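Local coordinates for protein dipeptide Epimerase (PDB 3JZU) that belongs to the mandelate racemase and muconate lactonizing enzyme family of the enolase superfamily, with an N-terminal domain joined to a TIM-like barrel that holds a bound magnesium ion, at residues M1-V6 / Q71-L76; I261-M266 / C288-M293; I299-A304 / L319-G324. All coordinates share one frame; numbering follows the deposited sequence.

Contact 1: M1-V6 / Q71-L76; sequences MKIKQV and QAIIGL
Ile3 reaches from the start of strand 3-21 into the bend that follows helix 59-72, and its side chain can be followed atom by atom. CB faces two backbone oxygens, O of Leu76 and O of Ile73. From there CG1, anti to the carbonyl carbon (chi1 -69°), runs on past Leu76 O at 3.4 Å. The branch CG2 comes near Ile73 O and, a little farther off, lies 4.3 Å from Ile74 CD1. At the tip, CD1 of Ile3 lands on CD1 of Ile73 at 3.6 Å, the two chains meeting at a slant.

What receives this side chain is a type II beta turn from Ile73 to Leu76, drawn closed by the bond from Leu76 N to Ile73 O (3.0 Å). The turn meets the strand with two backbone hydrogen bonds around one residue: Ile3 N gives to Leu76 O at 2.9 Å, and Gly75 N gives to Ile3 O at 2.8 Å. On its other edge the strand is paired with strand 24-38 of the antiparallel sheet in the N-terminal domain, where Lys4 and Gln5 together face Glu37 in a classic beta bulge.

Beyond that bulge, Val6 brings CG2 to within 4.1 Å of Ile73 CD1, its side chain crossing that of Ile73 nearly at a right angle. Ile74 bends its own CD1 over the strand backbone, 3.7 Å from Lys4 O and next to Gln5 CA.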
loop_
_atom_site.group_PDB
_atom_site.type_symbol
_atom_site.label_atom_id
_atom_site.label_comp_id
_atom_site.label_asym_id
_atom_site.label_seq_id
_atom_site.Cartn_x
_atom_site.Cartn_y
_atom_site.Cartn_z
ATOM N N MET A 1 -7.578 -13.696 -25.977
ATOM C CA MET A 1 -7.590 -14.798 -24.976
ATOM C C MET A 1 -8.886 -14.728 -24.169
ATOM O O MET A 1 -9.577 -13.715 -24.187
ATOM C CB MET A 1 -6.364 -14.685 -24.060
ATOM C CG MET A 1 -6.392 -13.527 -23.085
ATOM S SD MET A 1 -4.758 -13.061 -22.457
ATOM C CE MET A 1 -4.347 -14.437 -21.473
ATOM N N LYS A 2 -9.224 -15.808 -23.474
ATOM C CA LYS A 2 -10.458 -15.839 -22.697
ATOM C C LYS A 2 -10.266 -16.516 -21.362
ATOM O O LYS A 2 -9.575 -17.526 -21.263
ATOM C CB LYS A 2 -11.560 -16.593 -23.451
ATOM C CG LYS A 2 -11.903 -16.066 -24.829
ATOM C CD LYS A 2 -13.123 -16.806 -25.389
ATOM C CE LYS A 2 -13.336 -16.514 -26.871
ATOM N NZ LYS A 2 -13.470 -15.057 -27.169
ATOM N N ILE A 3 -10.892 -15.959 -20.333
ATOM C CA ILE A 3 -10.812 -16.534 -18.997
ATOM C C ILE A 3 -11.628 -17.817 -19.031
ATOM O O ILE A 3 -12.783 -17.805 -19.454
ATOM C CB ILE A 3 -11.416 -15.588 -17.934
ATOM C CG1 ILE A 3 -10.529 -14.353 -17.765
ATOM C CG2 ILE A 3 -11.581 -16.335 -16.613
ATOM C CD1 ILE A 3 -11.082 -13.333 -16.778
ATOM N N LYS A 4 -11.017 -18.906 -18.577
ATOM C CA LYS A 4 -11.633 -20.233 -18.547
ATOM C C LYS A 4 -12.290 -20.516 -17.197
ATOM O O LYS A 4 -13.450 -20.938 -17.133
ATOM C CB LYS A 4 -10.559 -21.289 -18.838
ATOM C CG LYS A 4 -11.006 -22.743 -18.739
ATOM C CD LYS A 4 -9.815 -23.668 -18.983
ATOM C CE LYS A 4 -10.202 -25.135 -18.866
ATOM N NZ LYS A 4 -9.046 -26.011 -19.208
ATOM N N GLN A 5 -11.540 -20.289 -16.124
ATOM C CA GLN A 5 -12.038 -20.500 -14.776
ATOM C C GLN A 5 -11.309 -19.602 -13.779
ATOM O O GLN A 5 -10.221 -19.087 -14.051
ATOM C CB GLN A 5 -11.893 -21.973 -14.376
ATOM C CG GLN A 5 -10.503 -22.564 -14.597
ATOM C CD GLN A 5 -10.529 -24.092 -14.719
ATOM O OE1 GLN A 5 -10.991 -24.796 -13.820
ATOM N NE2 GLN A 5 -10.036 -24.603 -15.840
ATOM N N VAL A 6 -11.931 -19.401 -12.623
ATOM C CA VAL A 6 -11.364 -18.561 -11.582
ATOM C C VAL A 6 -11.411 -19.327 -10.266
ATOM O O VAL A 6 -12.480 -19.745 -9.832
ATOM C CB VAL A 6 -12.177 -17.271 -11.416
ATOM C CG1 VAL A 6 -11.667 -16.499 -10.214
ATOM C CG2 VAL A 6 -12.093 -16.428 -12.691
ATOM N N GLN A 71 -17.360 -15.909 -11.137
ATOM C CA GLN A 71 -18.411 -16.522 -11.920
ATOM C C GLN A 71 -19.043 -15.572 -12.917
ATOM O O GLN A 71 -19.814 -16.005 -13.777
ATOM C CB GLN A 71 -19.462 -17.129 -10.990
ATOM C CG GLN A 71 -18.897 -18.334 -10.242
ATOM C CD GLN A 71 -18.188 -19.325 -11.180
ATOM O OE1 GLN A 71 -18.832 -20.042 -11.954
ATOM N NE2 GLN A 71 -16.856 -19.357 -11.114
ATOM N N ALA A 72 -18.703 -14.287 -12.831
ATOM C CA ALA A 72 -19.257 -13.309 -13.770
ATOM C C ALA A 72 -18.306 -12.868 -14.886
ATOM O O ALA A 72 -18.725 -12.185 -15.813
ATOM C CB ALA A 72 -19.778 -12.087 -13.020
ATOM N N ILE A 73 -17.039 -13.266 -14.823
ATOM C CA ILE A 73 -16.096 -12.860 -15.858
ATOM C C ILE A 73 -15.631 -13.991 -16.766
ATOM O O ILE A 73 -14.711 -13.809 -17.572
ATOM C CB ILE A 73 -14.854 -12.168 -15.258
ATOM C CG1 ILE A 73 -14.063 -13.148 -14.393
ATOM C CG2 ILE A 73 -15.286 -10.951 -14.456
ATOM C CD1 ILE A 73 -12.824 -12.538 -13.756
ATOM N N ILE A 74 -16.265 -15.154 -16.639
ATOM C CA ILE A 74 -15.915 -16.296 -17.471
ATOM C C ILE A 74 -16.107 -15.933 -18.936
ATOM O O ILE A 74 -17.168 -15.438 -19.323
ATOM C CB ILE A 74 -16.800 -17.504 -17.138
ATOM C CG1 ILE A 74 -16.603 -17.896 -15.672
ATOM C CG2 ILE A 74 -16.491 -18.670 -18.087
ATOM C CD1 ILE A 74 -15.169 -18.194 -15.290
ATOM N N GLY A 75 -15.079 -16.159 -19.750
ATOM C CA GLY A 75 -15.179 -15.847 -21.164
ATOM C C GLY A 75 -14.665 -14.477 -21.569
ATOM O O GLY A 75 -14.532 -14.183 -22.757
ATOM N N LEU A 76 -14.368 -13.632 -20.592
ATOM C CA LEU A 76 -13.875 -12.295 -20.884
ATOM C C LEU A 76 -12.379 -12.275 -21.184
ATOM O O LEU A 76 -11.646 -13.174 -20.782
ATOM C CB LEU A 76 -14.162 -11.360 -19.706
ATOM C CG LEU A 76 -15.626 -11.138 -19.340
ATOM C CD1 LEU A 76 -15.708 -10.003 -18.326
ATOM C CD2 LEU A 76 -16.432 -10.785 -20.594
#

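Contact 2: I261-M266 / C288-M293; sequences INIKLM and CMIGCM. With TYR (tyrosine), chain J; LEU (leucine), chain I.
Neighbouring parallel strands of a TIM barrel, 260-263 and 287-290, meet here and carry their C-terminal ends into the ligand site. Their short segments are inclined at 31°, with Ile261, Asn262 and Ile263 level with Cys288, Met289 and Ile290. Three backbone bonds join them: Met289 N to Ile261 O, Ile263 N to Met289 O (2.7 Å, N-H...O 172°) and Gly291 N to Ile263 O. On the face of Ile263, its CD1 packs on Cys288 CB at 3.6 Å, while its CG2 meets Ile290 CD1.

The strands are consecutive in the chain and linked through helix 271-283, forming a beta-alpha-beta unit, and toward their C-terminal ends polar groups join the contact. Asn262 CG, anti to the backbone N (chi1 -179°), carries the amide to the Lys264 side, where OD1 accepts from Lys264 NZ at 2.7 Å, from above the carbonyl plane; Asp240 forms a salt bridge with the same nitrogen. ND2 of Asn262 touches Met289 CE at 3.4 Å. Lys264 CE lies 3.4 Å from Cys292 O, and NZ makes a weak bond to O of the bound tyrosine. The tyrosine N donates a hydrogen bond to Cys292 O at 2.8 Å. One water accepts from Cys292 N and, weakly, from Asn262 ND2, and donates to the tyrosine O; another bridges Leu265 N and Gly291 O. Met293 crosses the lysine chain, SD lying 3.9 Å from Lys264 CD, and its CG packs on Met266 CB.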
loop_
_atom_site.group_PDB
_atom_site.type_symbol
_atom_site.label_atom_id
_atom_site.label_comp_id
_atom_site.label_asym_id
_atom_site.label_seq_id
_atom_site.Cartn_x
_atom_site.Cartn_y
_atom_site.Cartn_z
ATOM N N ILE A 261 -0.088 11.830 -1.611
ATOM C CA ILE A 261 -1.125 10.837 -1.352
ATOM C C ILE A 261 -0.610 9.391 -1.361
ATOM O O ILE A 261 0.166 8.999 -2.230
ATOM C CB ILE A 261 -2.293 10.986 -2.362
ATOM C CG1 ILE A 261 -3.075 12.267 -2.049
ATOM C CG2 ILE A 261 -3.213 9.757 -2.305
ATOM C CD1 ILE A 261 -4.293 12.499 -2.942
ATOM N N ASN A 262 -1.065 8.616 -0.377
ATOM C CA ASN A 262 -0.705 7.203 -0.216
ATOM C C ASN A 262 -1.654 6.327 -1.035
ATOM O O ASN A 262 -2.865 6.338 -0.812
ATOM C CB ASN A 262 -0.803 6.801 1.271
ATOM C CG ASN A 262 -0.414 5.337 1.525
ATOM O OD1 ASN A 262 -0.923 4.424 0.874
ATOM N ND2 ASN A 262 0.480 5.115 2.486
ATOM N N ILE A 263 -1.108 5.584 -1.985
ATOM C CA ILE A 263 -1.911 4.686 -2.817
ATOM C C ILE A 263 -1.775 3.231 -2.349
ATOM O O ILE A 263 -0.664 2.750 -2.126
ATOM C CB ILE A 263 -1.452 4.715 -4.290
ATOM C CG1 ILE A 263 -1.712 6.096 -4.908
ATOM C CG2 ILE A 263 -2.200 3.652 -5.086
ATOM C CD1 ILE A 263 -1.102 6.248 -6.294
ATOM N N LYS A 264 -2.899 2.537 -2.198
ATOM C CA LYS A 264 -2.881 1.120 -1.819
ATOM C C LYS A 264 -3.826 0.386 -2.760
ATOM O O LYS A 264 -4.969 0.813 -2.948
ATOM C CB LYS A 264 -3.351 0.903 -0.378
ATOM C CG LYS A 264 -2.356 1.329 0.693
ATOM C CD LYS A 264 -2.861 0.960 2.071
ATOM C CE LYS A 264 -1.980 1.552 3.153
ATOM N NZ LYS A 264 -1.921 3.031 3.011
ATOM N N LEU A 265 -3.358 -0.705 -3.359
ATOM C CA LEU A 265 -4.221 -1.468 -4.255
ATOM C C LEU A 265 -5.418 -2.009 -3.491
ATOM O O LEU A 265 -6.500 -2.155 -4.057
ATOM C CB LEU A 265 -3.461 -2.630 -4.906
ATOM C CG LEU A 265 -2.227 -2.235 -5.721
ATOM C CD1 LEU A 265 -1.638 -3.451 -6.394
ATOM C CD2 LEU A 265 -2.614 -1.186 -6.744
ATOM N N MET A 266 -5.233 -2.307 -2.205
ATOM C CA MET A 266 -6.324 -2.839 -1.394
ATOM C C MET A 266 -7.325 -1.764 -0.958
ATOM O O MET A 266 -8.354 -2.072 -0.347
ATOM C CB MET A 266 -5.781 -3.583 -0.169
ATOM C CG MET A 266 -4.896 -4.772 -0.517
ATOM S SD MET A 266 -5.725 -5.880 -1.679
ATOM C CE MET A 266 -4.418 -6.169 -2.848
ATOM N N CYS A 288 2.868 10.703 -5.324
ATOM C CA CYS A 288 2.221 9.597 -4.615
ATOM C C CYS A 288 3.218 8.602 -4.042
ATOM O O CYS A 288 4.307 8.430 -4.572
ATOM C CB CYS A 288 1.295 8.820 -5.556
ATOM S SG CYS A 288 -0.148 9.735 -6.182
ATOM N N MET A 289 2.830 7.954 -2.949
ATOM C CA MET A 289 3.647 6.917 -2.340
ATOM C C MET A 289 2.801 5.656 -2.432
ATOM O O MET A 289 1.601 5.688 -2.163
ATOM C CB MET A 289 3.936 7.197 -0.868
ATOM C CG MET A 289 4.649 6.027 -0.176
ATOM S SD MET A 289 5.165 6.386 1.524
ATOM C CE MET A 289 3.773 5.850 2.459
ATOM N N ILE A 290 3.421 4.552 -2.818
ATOM C CA ILE A 290 2.706 3.288 -2.919
ATOM C C ILE A 290 2.809 2.665 -1.525
ATOM O O ILE A 290 3.888 2.660 -0.921
ATOM C CB ILE A 290 3.357 2.373 -4.002
ATOM C CG1 ILE A 290 2.494 1.127 -4.241
ATOM C CG2 ILE A 290 4.774 1.976 -3.587
ATOM C CD1 ILE A 290 1.154 1.426 -4.866
ATOM N N GLY A 291 1.688 2.180 -0.999
ATOM C CA GLY A 291 1.696 1.580 0.323
ATOM C C GLY A 291 1.108 0.182 0.338
ATOM O O GLY A 291 0.922 -0.422 -0.714
ATOM N N CYS A 292 0.809 -0.334 1.527
ATOM C CA CYS A 292 0.253 -1.682 1.633
ATOM C C CYS A 292 -0.396 -1.976 2.975
ATOM O O CYS A 292 -0.189 -1.265 3.970
ATOM C CB CYS A 292 1.354 -2.720 1.403
ATOM S SG CYS A 292 2.645 -2.700 2.680
ATOM N N MET A 293 -1.184 -3.045 2.986
ATOM C CA MET A 293 -1.844 -3.520 4.192
ATOM C C MET A 293 -0.886 -4.565 4.764
ATOM O O MET A 293 -0.129 -5.171 4.013
ATOM C CB MET A 293 -3.172 -4.191 3.839
ATOM C CG MET A 293 -4.158 -3.271 3.139
ATOM S SD MET A 293 -4.550 -1.843 4.162
ATOM C CE MET A 293 -5.988 -1.181 3.267
HETATM N N TYR J . 0.051 0.035 6.473
HETATM C CA TYR J . -1.043 0.923 6.873
HETATM C C TYR J . -0.692 2.411 6.803
HETATM O O TYR J . 0.024 2.804 5.859
HETATM C CB TYR J . -1.493 0.583 8.297
HETATM C CG TYR J . -1.963 -0.846 8.490
HETATM C CD1 TYR J . -1.584 -1.570 9.618
HETATM C CD2 TYR J . -2.813 -1.463 7.569
HETATM C CE1 TYR J . -2.036 -2.873 9.831
HETATM C CE2 TYR J . -3.278 -2.768 7.776
HETATM C CZ TYR J . -2.883 -3.466 8.910
HETATM O OH TYR J . -3.338 -4.752 9.142
HETATM O OXT TYR J . -1.155 3.166 7.693
HETATM N N LEU I . 3.617 -0.175 5.982
HETATM C CA LEU I . 2.333 -0.814 6.402
HETATM C C LEU I . 1.311 0.224 6.867
HETATM O O LEU I . 1.661 1.173 7.574
HETATM C CB LEU I . 2.584 -1.792 7.560
HETATM C CG LEU I . 3.563 -2.952 7.365
HETATM C CD1 LEU I . 3.614 -3.799 8.627
HETATM C CD2 LEU I . 3.124 -3.797 6.183
HETATM O O HOH W 1 1.355 1.988 3.342
HETATM O O HOH W 2 -0.799 -1.517 -2.596
#

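Contact 3: I299-A304 / L319-G324; sequences IGITAA and LDATFG. With LEU (leucine), chain I.
Ile301 projects from helix 298-310 over the side chains of Leu319, Ala321 and Thr322, three residues of the loop that leaves the last parallel strand, 314-317, of the TIM barrel. The helix connects strand 287-290 to that strand, so the contact folds a barrel helix against the loop at the C-terminal end of the strand that comes after it. No hydrogen bond crosses it; it is made wholly of apolar touches between buried groups.

The isoleucine divides its branches. A chi1 of -64° sets CG1 beside the backbone N, and the ethyl arm heads for Thr322, which opens the 3-10 segment 322-324, and for Ala321 just before it: CG1 lies 3.8 Å from Thr322 CG2, and CD1 ends 3.7 Å from Ala321 CB. CG2 takes the other partner, Leu319, whose CB is 4.1 Å away, and these two side chains run past one another in opposite senses. One turn further along the helix, Ala304 CB packs against Leu319 CD2 at 3.9 Å. The methyl of Thr322 faces the helix, while its hydroxyl OG1 is hydrogen-bonded with Ser335 O.

Between Leu319 and Ala321, Asp320 turns its side chain away from the helix and toward the bound leucine. Its OD2 accepts a hydrogen bond from Thr134 N. Ala321 lies between helix and ligand, its CA 3.5 Å from the leucine CD2, and Asp320 OD1 accepts a hydrogen bond from the leucine N at 2.8 Å.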
loop_
_atom_site.group_PDB
_atom_site.type_symbol
_atom_site.label_atom_id
_atom_site.label_comp_id
_atom_site.label_asym_id
_atom_site.label_seq_id
_atom_site.Cartn_x
_atom_site.Cartn_y
_atom_site.Cartn_z
ATOM N N ILE A 299 2.135 -11.656 -3.551
ATOM C CA ILE A 299 1.301 -11.305 -4.691
ATOM C C ILE A 299 0.938 -9.819 -4.681
ATOM O O ILE A 299 1.261 -9.089 -5.628
ATOM C CB ILE A 299 0.028 -12.188 -4.719
ATOM C CG1 ILE A 299 0.445 -13.664 -4.818
ATOM C CG2 ILE A 299 -0.857 -11.809 -5.904
ATOM C CD1 ILE A 299 -0.694 -14.646 -4.770
ATOM N N GLY A 300 0.296 -9.366 -3.607
ATOM C CA GLY A 300 -0.083 -7.961 -3.519
ATOM C C GLY A 300 1.092 -6.999 -3.568
ATOM O O GLY A 300 1.045 -5.973 -4.255
ATOM N N ILE A 301 2.157 -7.338 -2.850
ATOM C CA ILE A 301 3.349 -6.500 -2.799
ATOM C C ILE A 301 4.054 -6.399 -4.149
ATOM O O ILE A 301 4.438 -5.301 -4.575
ATOM C CB ILE A 301 4.329 -7.027 -1.735
ATOM C CG1 ILE A 301 3.682 -6.929 -0.349
ATOM C CG2 ILE A 301 5.618 -6.234 -1.757
ATOM C CD1 ILE A 301 3.373 -5.488 0.093
ATOM N N THR A 302 4.225 -7.539 -4.818
ATOM C CA THR A 302 4.881 -7.566 -6.116
ATOM C C THR A 302 4.078 -6.719 -7.110
ATOM O O THR A 302 4.654 -5.953 -7.878
ATOM C CB THR A 302 5.012 -9.013 -6.657
ATOM O OG1 THR A 302 5.777 -9.815 -5.737
ATOM C CG2 THR A 302 5.711 -9.006 -8.013
ATOM N N ALA A 303 2.752 -6.844 -7.084
ATOM C CA ALA A 303 1.904 -6.070 -7.991
ATOM C C ALA A 303 2.092 -4.568 -7.762
ATOM O O ALA A 303 2.248 -3.805 -8.717
ATOM C CB ALA A 303 0.441 -6.448 -7.803
ATOM N N ALA A 304 2.073 -4.159 -6.494
ATOM C CA ALA A 304 2.250 -2.753 -6.120
ATOM C C ALA A 304 3.612 -2.221 -6.541
ATOM O O ALA A 304 3.729 -1.074 -7.007
ATOM C CB ALA A 304 2.071 -2.581 -4.615
ATOM N N LEU A 319 6.417 -0.656 0.985
ATOM C CA LEU A 319 6.000 -2.025 0.673
ATOM C C LEU A 319 6.842 -2.972 1.521
ATOM O O LEU A 319 7.800 -3.584 1.036
ATOM C CB LEU A 319 6.231 -2.299 -0.815
ATOM C CG LEU A 319 5.536 -1.293 -1.733
ATOM C CD1 LEU A 319 5.885 -1.550 -3.199
ATOM C CD2 LEU A 319 4.035 -1.396 -1.500
ATOM N N ASP A 320 6.450 -3.092 2.784
ATOM C CA ASP A 320 7.164 -3.902 3.755
ATOM C C ASP A 320 6.337 -5.031 4.371
ATOM O O ASP A 320 6.736 -5.616 5.369
ATOM C CB ASP A 320 7.711 -2.978 4.862
ATOM C CG ASP A 320 6.629 -2.101 5.498
ATOM O OD1 ASP A 320 5.505 -2.035 4.956
ATOM O OD2 ASP A 320 6.908 -1.459 6.542
ATOM N N ALA A 321 5.198 -5.360 3.775
ATOM C CA ALA A 321 4.381 -6.426 4.336
ATOM C C ALA A 321 5.074 -7.795 4.347
ATOM O O ALA A 321 4.896 -8.563 5.295
ATOM C CB ALA A 321 3.049 -6.523 3.596
ATOM N N THR A 322 5.862 -8.106 3.315
ATOM C CA THR A 322 6.520 -9.413 3.262
ATOM C C THR A 322 7.598 -9.597 4.312
ATOM O O THR A 322 7.897 -10.735 4.699
ATOM C CB THR A 322 7.174 -9.711 1.881
ATOM O OG1 THR A 322 8.226 -8.772 1.630
ATOM C CG2 THR A 322 6.144 -9.640 0.768
ATOM N N PHE A 323 8.185 -8.497 4.778
ATOM C CA PHE A 323 9.248 -8.591 5.778
ATOM C C PHE A 323 8.771 -9.221 7.087
ATOM O O PHE A 323 9.571 -9.761 7.852
ATOM C CB PHE A 323 9.841 -7.208 6.080
ATOM C CG PHE A 323 10.240 -6.418 4.847
ATOM C CD1 PHE A 323 10.525 -7.057 3.645
ATOM C CD2 PHE A 323 10.347 -5.034 4.906
ATOM C CE1 PHE A 323 10.913 -6.330 2.517
ATOM C CE2 PHE A 323 10.736 -4.293 3.779
ATOM C CZ PHE A 323 11.017 -4.952 2.585
ATOM N N GLY A 324 7.470 -9.143 7.347
ATOM C CA GLY A 324 6.933 -9.700 8.576
ATOM C C GLY A 324 6.275 -11.060 8.447
ATOM O O GLY A 324 5.794 -11.607 9.440
HETATM N N LEU I . 3.617 -0.175 5.982
HETATM C CA LEU I . 2.333 -0.814 6.402
HETATM C C LEU I . 1.311 0.224 6.867
HETATM O O LEU I . 1.661 1.173 7.574
HETATM C CB LEU I . 2.584 -1.792 7.560
HETATM C CG LEU I . 3.563 -2.952 7.365
HETATM C CD1 LEU I . 3.614 -3.799 8.627
HETATM C CD2 LEU I . 3.124 -3.797 6.183
#

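The three contacts divide between two domains. Contacts 2 and 3 belong to the barrel: their centres are about 11 Å apart, and they touch where Cys292 CB meets Ile301 CD1 at 3.7 Å and Gly291 O meets Leu319 CD2 at 3.4 Å. Helix 298-310 follows strand 287-290 directly, and both contacts reach the bound leucine; contact 2 also holds the tyrosine, and its Asn262 side chain is about 4 Å from the magnesium ion. Contact 1 stands apart in the N-terminal domain, its centre about 28 Å from that of contact 2 and about 27 Å from that of contact 3, with nearest atoms about 15 Å and 12 Å away.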